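Local coordinates for protein vaginolysin (Gardnerella vaginalis, PDB 5IMY) that probably acts as a secreted pore-forming toxin of the cholesterol-dependent cytolysin family, binding membrane cholesterol and lysing host cells, at residues 211-216 against 264-269; 193-198 against 305-310. All coordinates share one frame; numbering follows the deposited sequence.

Overall arrangement
Both contacts belong to the core antiparallel sheet of the cytolysin, with centres about 10 Å apart. Contact 1 pairs 211-216 with 264-269, two neighbouring strands inside that sheet. Contact 2 sets the interhelical turn 193-198 over strand 305-310, which is the next strand beyond 264-269, and contact 1 is nested in the chain closed by it. Lys268 joins them: its backbone N probably bonds to Cys307 O, and NZ, on the face that carries the turn, probably bonds to Leu195 O (2.5 Å). Met265 CB also lies 3.4 Å from Val309 O. In this family cholesterol recognition belongs to the C-terminal beta-sandwich, whereas the sheet and its interhelical turn probably correspond to the pore-forming region.

Contact 1. Residues 211-216 against 264-269; sequences IVNFKQ and SMYVKF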
ATOM      1  N   ILE A 211      21.025   2.568 -13.889  1.00 34.48           N
ATOM      2  CA  ILE A 211      22.399   2.289 -14.294  1.00 36.16           C
ATOM      3  C   ILE A 211      22.425   0.923 -14.958  1.00 34.03           C
ATOM      4  O   ILE A 211      21.869  -0.045 -14.424  1.00 40.34           O
ATOM      5  CB  ILE A 211      23.364   2.336 -13.097  1.00 36.54           C
ATOM      6  CG1 ILE A 211      23.265   3.687 -12.377  1.00 35.42           C
ATOM      7  CG2 ILE A 211      24.796   2.068 -13.552  1.00 35.91           C
ATOM      8  CD1 ILE A 211      23.559   4.892 -13.255  1.00 38.66           C
ATOM      9  N   VAL A 212      23.071   0.840 -16.118  1.00 33.16           N
ATOM     10  CA  VAL A 212      23.075  -0.378 -16.921  1.00 32.32           C
ATOM     11  C   VAL A 212      24.469  -0.584 -17.494  1.00 33.42           C
ATOM     12  O   VAL A 212      25.033   0.323 -18.114  1.00 33.64           O
ATOM     13  CB  VAL A 212      22.029  -0.316 -18.053  1.00 38.55           C
ATOM     14  CG1 VAL A 212      22.016  -1.616 -18.844  1.00 37.25           C
ATOM     15  CG2 VAL A 212      20.650  -0.021 -17.482  1.00 40.10           C
ATOM     16  N   ASN A 213      25.020  -1.776 -17.285  1.00 40.20           N
ATOM     17  CA  ASN A 213      26.299  -2.174 -17.860  1.00 34.57           C
ATOM     18  C   ASN A 213      26.023  -3.004 -19.106  1.00 34.26           C
ATOM     19  O   ASN A 213      25.381  -4.054 -19.023  1.00 35.28           O
ATOM     20  CB  ASN A 213      27.121  -2.972 -16.845  1.00 39.69           C
ATOM     21  CG  ASN A 213      28.513  -3.307 -17.349  1.00 39.22           C
ATOM     22  OD1 ASN A 213      29.080  -2.590 -18.174  1.00 39.71           O
ATOM     23  ND2 ASN A 213      29.070  -4.405 -16.852  1.00 46.19           N
ATOM     24  N   PHE A 214      26.489  -2.528 -20.258  1.00 39.69           N
ATOM     25  CA  PHE A 214      26.335  -3.244 -21.518  1.00 38.20           C
ATOM     26  C   PHE A 214      27.655  -3.902 -21.892  1.00 33.74           C
ATOM     27  O   PHE A 214      28.698  -3.238 -21.921  1.00 33.33           O
ATOM     28  CB  PHE A 214      25.890  -2.306 -22.642  1.00 35.94           C
ATOM     29  CG  PHE A 214      24.457  -1.887 -22.550  1.00 32.28           C
ATOM     30  CD1 PHE A 214      23.446  -2.718 -23.006  1.00 38.04           C
ATOM     31  CD2 PHE A 214      24.113  -0.659 -22.014  1.00 37.54           C
ATOM     32  CE1 PHE A 214      22.125  -2.334 -22.924  1.00 40.46           C
ATOM     33  CE2 PHE A 214      22.794  -0.269 -21.930  1.00 40.07           C
ATOM     34  CZ  PHE A 214      21.797  -1.106 -22.386  1.00 34.78           C
ATOM     35  N   LYS A 215      27.605  -5.201 -22.174  1.00 36.76           N
ATOM     36  CA  LYS A 215      28.769  -5.962 -22.611  1.00 37.10           C
ATOM     37  C   LYS A 215      28.457  -6.605 -23.952  1.00 33.77           C
ATOM     38  O   LYS A 215      27.536  -7.423 -24.054  1.00 29.75           O
ATOM     39  CB  LYS A 215      29.152  -7.026 -21.582  1.00 41.03           C
ATOM     40  CG  LYS A 215      30.087  -6.516 -20.501  1.00 44.06           C
ATOM     41  CD  LYS A 215      30.262  -7.527 -19.384  1.00 44.41           C
ATOM     42  CE  LYS A 215      31.247  -7.022 -18.348  1.00 46.49           C
ATOM     43  NZ  LYS A 215      31.209  -7.822 -17.095  1.00 60.88           N
ATOM     44  N   GLN A 216      29.223  -6.232 -24.975  1.00 32.57           N
ATOM     45  CA  GLN A 216      29.117  -6.819 -26.305  1.00 37.61           C
ATOM     46  C   GLN A 216      30.358  -7.674 -26.531  1.00 35.51           C
ATOM     47  O   GLN A 216      31.467  -7.146 -26.668  1.00 32.58           O
ATOM     48  CB  GLN A 216      28.984  -5.734 -27.369  1.00 40.84           C
ATOM     49  CG  GLN A 216      27.940  -4.680 -27.035  1.00 45.31           C
ATOM     50  CD  GLN A 216      27.611  -3.785 -28.210  1.00 40.33           C
ATOM     51  OE1 GLN A 216      28.195  -2.712 -28.374  1.00 47.69           O
ATOM     52  NE2 GLN A 216      26.669  -4.221 -29.038  1.00 53.00           N
ATOM     53  N   SER A 264      32.488  -2.654 -24.099  1.00 36.96           N
ATOM     54  CA  SER A 264      31.823  -2.505 -22.812  1.00 38.33           C
ATOM     55  C   SER A 264      31.562  -1.032 -22.539  1.00 35.51           C
ATOM     56  O   SER A 264      32.400  -0.179 -22.845  1.00 40.08           O
ATOM     57  CB  SER A 264      32.675  -3.102 -21.683  1.00 41.39           C
ATOM     58  OG  SER A 264      32.181  -2.725 -20.410  1.00 48.04           O
ATOM     59  N   MET A 265      30.398  -0.736 -21.963  1.00 37.62           N
ATOM     60  CA  MET A 265      30.065   0.638 -21.616  1.00 42.72           C
ATOM     61  C   MET A 265      29.053   0.656 -20.480  1.00 39.49           C
ATOM     62  O   MET A 265      28.290  -0.294 -20.287  1.00 36.42           O
ATOM     63  CB  MET A 265      29.506   1.403 -22.822  1.00 45.22           C
ATOM     64  CG  MET A 265      28.229   0.823 -23.402  1.00 42.03           C
ATOM     65  SD  MET A 265      27.503   1.905 -24.646  1.00 63.31           S
ATOM     66  CE  MET A 265      25.954   1.065 -24.933  1.00 46.59           C
ATOM     67  N   TYR A 266      29.057   1.759 -19.737  1.00 40.07           N
ATOM     68  CA  TYR A 266      28.088   2.024 -18.685  1.00 42.05           C
ATOM     69  C   TYR A 266      27.158   3.145 -19.128  1.00 38.74           C
ATOM     70  O   TYR A 266      27.609   4.150 -19.685  1.00 38.30           O
ATOM     71  CB  TYR A 266      28.788   2.413 -17.381  1.00 47.57           C
ATOM     72  CG  TYR A 266      29.266   1.234 -16.567  1.00 39.42           C
ATOM     73  CD1 TYR A 266      28.457   0.671 -15.591  1.00 42.41           C
ATOM     74  CD2 TYR A 266      30.524   0.685 -16.771  1.00 45.64           C
ATOM     75  CE1 TYR A 266      28.883  -0.406 -14.842  1.00 45.88           C
ATOM     76  CE2 TYR A 266      30.961  -0.394 -16.025  1.00 46.94           C
ATOM     77  CZ  TYR A 266      30.136  -0.936 -15.061  1.00 41.73           C
ATOM     78  OH  TYR A 266      30.560  -2.011 -14.311  1.00 51.04           O
ATOM     79  N   VAL A 267      25.863   2.974 -18.873  1.00 37.20           N
ATOM     80  CA  VAL A 267      24.845   3.917 -19.318  1.00 37.70           C
ATOM     81  C   VAL A 267      23.996   4.327 -18.125  1.00 36.44           C
ATOM     82  O   VAL A 267      23.556   3.473 -17.347  1.00 38.38           O
ATOM     83  CB  VAL A 267      23.955   3.318 -20.425  1.00 37.95           C
ATOM     84  CG1 VAL A 267      22.984   4.367 -20.945  1.00 40.27           C
ATOM     85  CG2 VAL A 267      24.811   2.772 -21.558  1.00 44.45           C
ATOM     86  N   LYS A 268      23.763   5.629 -17.988  1.00 41.22           N
ATOM     87  CA  LYS A 268      22.884   6.178 -16.963  1.00 38.92           C
ATOM     88  C   LYS A 268      21.626   6.712 -17.633  1.00 38.66           C
ATOM     89  O   LYS A 268      21.701   7.641 -18.445  1.00 41.60           O
ATOM     90  CB  LYS A 268      23.582   7.288 -16.177  1.00 41.18           C
ATOM     91  CG  LYS A 268      22.687   7.982 -15.147  1.00 48.43           C
ATOM     92  CD  LYS A 268      23.380   9.170 -14.486  1.00 56.54           C
ATOM     93  CE  LYS A 268      23.563  10.335 -15.452  1.00 61.20           C
ATOM     94  NZ  LYS A 268      24.258  11.490 -14.823  1.00 69.17           N
ATOM     95  N   PHE A 269      20.482   6.122 -17.301  1.00 37.43           N
ATOM     96  CA  PHE A 269      19.181   6.653 -17.686  1.00 38.99           C
ATOM     97  C   PHE A 269      18.597   7.404 -16.500  1.00 39.09           C
ATOM     98  O   PHE A 269      18.515   6.852 -15.398  1.00 40.76           O
ATOM     99  CB  PHE A 269      18.213   5.542 -18.096  1.00 34.30           C
ATOM    100  CG  PHE A 269      18.727   4.646 -19.181  1.00 42.16           C
ATOM    101  CD1 PHE A 269      18.347   4.845 -20.496  1.00 41.02           C
ATOM    102  CD2 PHE A 269      19.569   3.588 -18.884  1.00 35.88           C
ATOM    103  CE1 PHE A 269      18.809   4.015 -21.499  1.00 44.35           C
ATOM    104  CE2 PHE A 269      20.033   2.754 -19.881  1.00 30.68           C
ATOM    105  CZ  PHE A 269      19.652   2.969 -21.190  1.00 40.09           C
TER
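Val212 and Phe214 pair antiparallel with Val267 and Met265 in the interior of the core sheet, joining strands 208-223 and 263-271. The two axes come within 4.8 Å, their directions 156° apart. Two hydrogen-bonded pairs define the register: Val212 N reaches Val267 O at 2.9 Å, and Phe214 N reaches Met265 O at 2.9 Å, each matched by a return bond.

On one face, Phe214 presents CD2 to Val267 CG2, 3.5 Å away near the ring plane, while Met265 CE lies obliquely 3.9 Å from that same CD2. Val212 CG2 meets Phe269 CE2 at 3.7 Å. Helices 278-286 and 326-335 cover this side. On the other face, Asn213 has CG anti to its backbone N (chi1 -175°), beside the Tyr266 ring; its amide plane stacks on that ring, the planes only 6° apart, and its CB makes an off-centre CH-pi contact 4.2 Å from the ring centroid. Ile211 CD1 lies 3.7 Å from Lys268 CG, and the lysine's NZ continues to Leu195 O.

The bonded backbone thus separates an apolar layer of Val, Met and Phe side chains beneath the helices from a more mixed face, where polar ends such as Lys215 NZ, bonded to Asn78, find their partners outside the pair.

Contact 2. Residues 193-198 against 305-310; sequences VPLKID and SVCAVI. Unlike the reference sequence in segment 305-310: Cys307 (reference Thr).
Leu195 holds CG anti to its carbonyl carbon (chi1 -42°), and Val309 does the same with CG1 (chi1 -47°); the two branched side chains meet obliquely between the turn and the strand. In Leu195 the turn about chi2 (148°, off a staggered position) sets the delta branches, and CD2 does most of the touching: it lies 3.7 Å from Val309 CG1 and 4.0 Å from Val309 CG2, and it rests 3.6 Å from Cys307 O, a van der Waals contact of a methyl with a carbonyl oxygen. Pro194 CB approaches the same Val309 CG1 to 3.8 Å. Within the two segments, Leu195 CD2 and Pro194 CB are the nearest atoms to that methyl. Cys307 supplies a further partner, its SG standing 3.9 Å from Leu195 CA.

The segment 193-198 links helix 188-191 to helix 199-203; its first three residues form a short 3-10 turn, closed by Lys196 N bonding to Val193 O at 3.0 Å. This helical region falls, in sequence, between strands 166-173 and 208-223, a position consistent with the helical bundles that, in cholesterol-dependent cytolysins, unfold into transmembrane hairpins. The turn packs on the sheet face to which Cys307 and Val309 point, while Ala308 points away, toward helix 326-335.

The side-chain contacts are apolar, and the interface covers a modest 206 Å² in total; the adjacent strand adds a polar tie through Lys268 NZ, which also makes a weak hydrogen bond to Lys196 O. Cys307, which differs from the reference Thr, forms a disulfide with Cys322 through SG.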
ATOM      1  N   VAL A 193      32.065   7.618 -11.570  1.00 56.56           N
ATOM      2  CA  VAL A 193      32.027   9.064 -11.355  1.00 62.81           C
ATOM      3  C   VAL A 193      31.904   9.805 -12.685  1.00 50.04           C
ATOM      4  O   VAL A 193      31.403  10.939 -12.691  1.00 54.09           O
ATOM      5  CB  VAL A 193      33.247   9.569 -10.560  1.00 61.37           C
ATOM      6  CG1 VAL A 193      33.117   9.195  -9.090  1.00 59.96           C
ATOM      7  CG2 VAL A 193      34.565   9.061 -11.134  1.00 58.22           C
ATOM      8  N   PRO A 194      32.330   9.249 -13.825  1.00 54.72           N
ATOM      9  CA  PRO A 194      32.074   9.952 -15.094  1.00 57.61           C
ATOM     10  C   PRO A 194      30.597  10.078 -15.432  1.00 59.20           C
ATOM     11  O   PRO A 194      30.232  10.974 -16.206  1.00 67.23           O
ATOM     12  CB  PRO A 194      32.817   9.094 -16.126  1.00 56.61           C
ATOM     13  CG  PRO A 194      33.847   8.381 -15.351  1.00 48.81           C
ATOM     14  CD  PRO A 194      33.185   8.069 -14.051  1.00 57.89           C
ATOM     15  N   LEU A 195      29.738   9.216 -14.890  1.00 56.45           N
ATOM     16  CA  LEU A 195      28.300   9.357 -15.076  1.00 63.50           C
ATOM     17  C   LEU A 195      27.683  10.352 -14.102  1.00 60.62           C
ATOM     18  O   LEU A 195      26.459  10.522 -14.114  1.00 62.60           O
ATOM     19  CB  LEU A 195      27.600   8.002 -14.916  1.00 59.46           C
ATOM     20  CG  LEU A 195      28.245   6.765 -15.547  1.00 55.93           C
ATOM     21  CD1 LEU A 195      27.937   5.556 -14.688  1.00 55.43           C
ATOM     22  CD2 LEU A 195      27.758   6.540 -16.970  1.00 52.73           C
ATOM     23  N   LYS A 196      28.499  10.995 -13.264  1.00 58.88           N
ATOM     24  CA  LYS A 196      28.051  11.997 -12.300  1.00 57.24           C
ATOM     25  C   LYS A 196      26.671  11.676 -11.737  1.00 54.69           C
ATOM     26  O   LYS A 196      25.694  12.368 -12.041  1.00 57.81           O
ATOM     27  CB  LYS A 196      28.050  13.383 -12.949  1.00 66.07           C
ATOM     28  CG  LYS A 196      29.323  13.713 -13.722  1.00 66.28           C
ATOM     29  CD  LYS A 196      29.233  15.092 -14.365  1.00 77.44           C
ATOM     30  CE  LYS A 196      29.350  15.030 -15.883  1.00 87.87           C
ATOM     31  NZ  LYS A 196      30.764  15.081 -16.351  1.00102.14           N
ATOM     32  N   ILE A 197      26.584  10.631 -10.921  1.00 58.43           N
ATOM     33  CA  ILE A 197      25.314  10.222 -10.330  1.00 51.27           C
ATOM     34  C   ILE A 197      24.950  11.185  -9.210  1.00 53.34           C
ATOM     35  O   ILE A 197      25.812  11.623  -8.440  1.00 62.09           O
ATOM     36  CB  ILE A 197      25.400   8.775  -9.810  1.00 47.15           C
ATOM     37  CG1 ILE A 197      25.911   7.833 -10.906  1.00 50.68           C
ATOM     38  CG2 ILE A 197      24.033   8.309  -9.319  1.00 47.58           C
ATOM     39  CD1 ILE A 197      26.246   6.440 -10.406  1.00 51.76           C
ATOM     40  N   ASP A 198      23.664  11.516  -9.115  1.00 43.52           N
ATOM     41  CA  ASP A 198      23.140  12.382  -8.060  1.00 50.65           C
ATOM     42  C   ASP A 198      22.200  11.545  -7.199  1.00 50.15           C
ATOM     43  O   ASP A 198      21.028  11.364  -7.542  1.00 47.25           O
ATOM     44  CB  ASP A 198      22.429  13.596  -8.649  1.00 51.71           C
ATOM     45  CG  ASP A 198      22.074  14.631  -7.601  1.00 56.91           C
ATOM     46  OD1 ASP A 198      22.268  14.354  -6.399  1.00 55.71           O
ATOM     47  OD2 ASP A 198      21.594  15.722  -7.979  1.00 57.38           O
ATOM     48  N   SER A 305      16.956  11.251 -20.170  1.00 50.04           N
ATOM     49  CA  SER A 305      18.326  11.584 -20.530  1.00 53.15           C
ATOM     50  C   SER A 305      19.188  10.329 -20.469  1.00 45.94           C
ATOM     51  O   SER A 305      19.001   9.471 -19.603  1.00 50.48           O
ATOM     52  CB  SER A 305      18.883  12.650 -19.586  1.00 48.25           C
ATOM     53  OG  SER A 305      19.944  13.368 -20.186  1.00 58.10           O
ATOM     54  N   VAL A 306      20.129  10.218 -21.403  1.00 44.80           N
ATOM     55  CA  VAL A 306      21.009   9.059 -21.499  1.00 45.32           C
ATOM     56  C   VAL A 306      22.451   9.542 -21.457  1.00 45.29           C
ATOM     57  O   VAL A 306      22.841  10.423 -22.230  1.00 48.34           O
ATOM     58  CB  VAL A 306      20.738   8.241 -22.776  1.00 45.34           C
ATOM     59  CG1 VAL A 306      21.881   7.263 -23.060  1.00 51.68           C
ATOM     60  CG2 VAL A 306      19.429   7.479 -22.636  1.00 47.55           C
ATOM     61  N   CYS A 307      23.237   8.958 -20.555  1.00 52.60           N
ATOM     62  CA  CYS A 307      24.638   9.310 -20.362  1.00 50.18           C
ATOM     63  C   CYS A 307      25.446   8.021 -20.383  1.00 51.61           C
ATOM     64  O   CYS A 307      25.281   7.172 -19.502  1.00 47.17           O
ATOM     65  CB  CYS A 307      24.822  10.068 -19.042  1.00 62.49           C
ATOM     66  SG  CYS A 307      26.510  10.190 -18.392  1.00 89.34           S
ATOM     67  N   ALA A 308      26.305   7.872 -21.392  1.00 50.56           N
ATOM     68  CA  ALA A 308      27.010   6.620 -21.650  1.00 49.31           C
ATOM     69  C   ALA A 308      28.503   6.885 -21.700  1.00 51.79           C
ATOM     70  O   ALA A 308      28.955   7.692 -22.514  1.00 56.93           O
ATOM     71  CB  ALA A 308      26.553   5.994 -22.969  1.00 42.99           C
ATOM     72  N   VAL A 309      29.267   6.194 -20.859  1.00 48.15           N
ATOM     73  CA  VAL A 309      30.723   6.250 -20.895  1.00 55.97           C
ATOM     74  C   VAL A 309      31.229   4.895 -21.367  1.00 49.23           C
ATOM     75  O   VAL A 309      30.836   3.853 -20.829  1.00 42.42           O
ATOM     76  CB  VAL A 309      31.324   6.630 -19.529  1.00 59.30           C
ATOM     77  CG1 VAL A 309      30.576   7.818 -18.950  1.00 59.60           C
ATOM     78  CG2 VAL A 309      31.322   5.449 -18.553  1.00 53.97           C
ATOM     79  N   ILE A 310      32.085   4.913 -22.377  1.00 55.68           N
ATOM     80  CA  ILE A 310      32.597   3.701 -23.002  1.00 57.08           C
ATOM     81  C   ILE A 310      34.034   3.495 -22.551  1.00 57.72           C
ATOM     82  O   ILE A 310      34.792   4.458 -22.382  1.00 67.30           O
ATOM     83  CB  ILE A 310      32.483   3.800 -24.536  1.00 56.27           C
ATOM     84  CG1 ILE A 310      31.025   4.088 -24.920  1.00 59.57           C
ATOM     85  CG2 ILE A 310      32.957   2.513 -25.196  1.00 53.08           C
ATOM     86  CD1 ILE A 310      30.821   4.501 -26.356  1.00 58.80           C
TER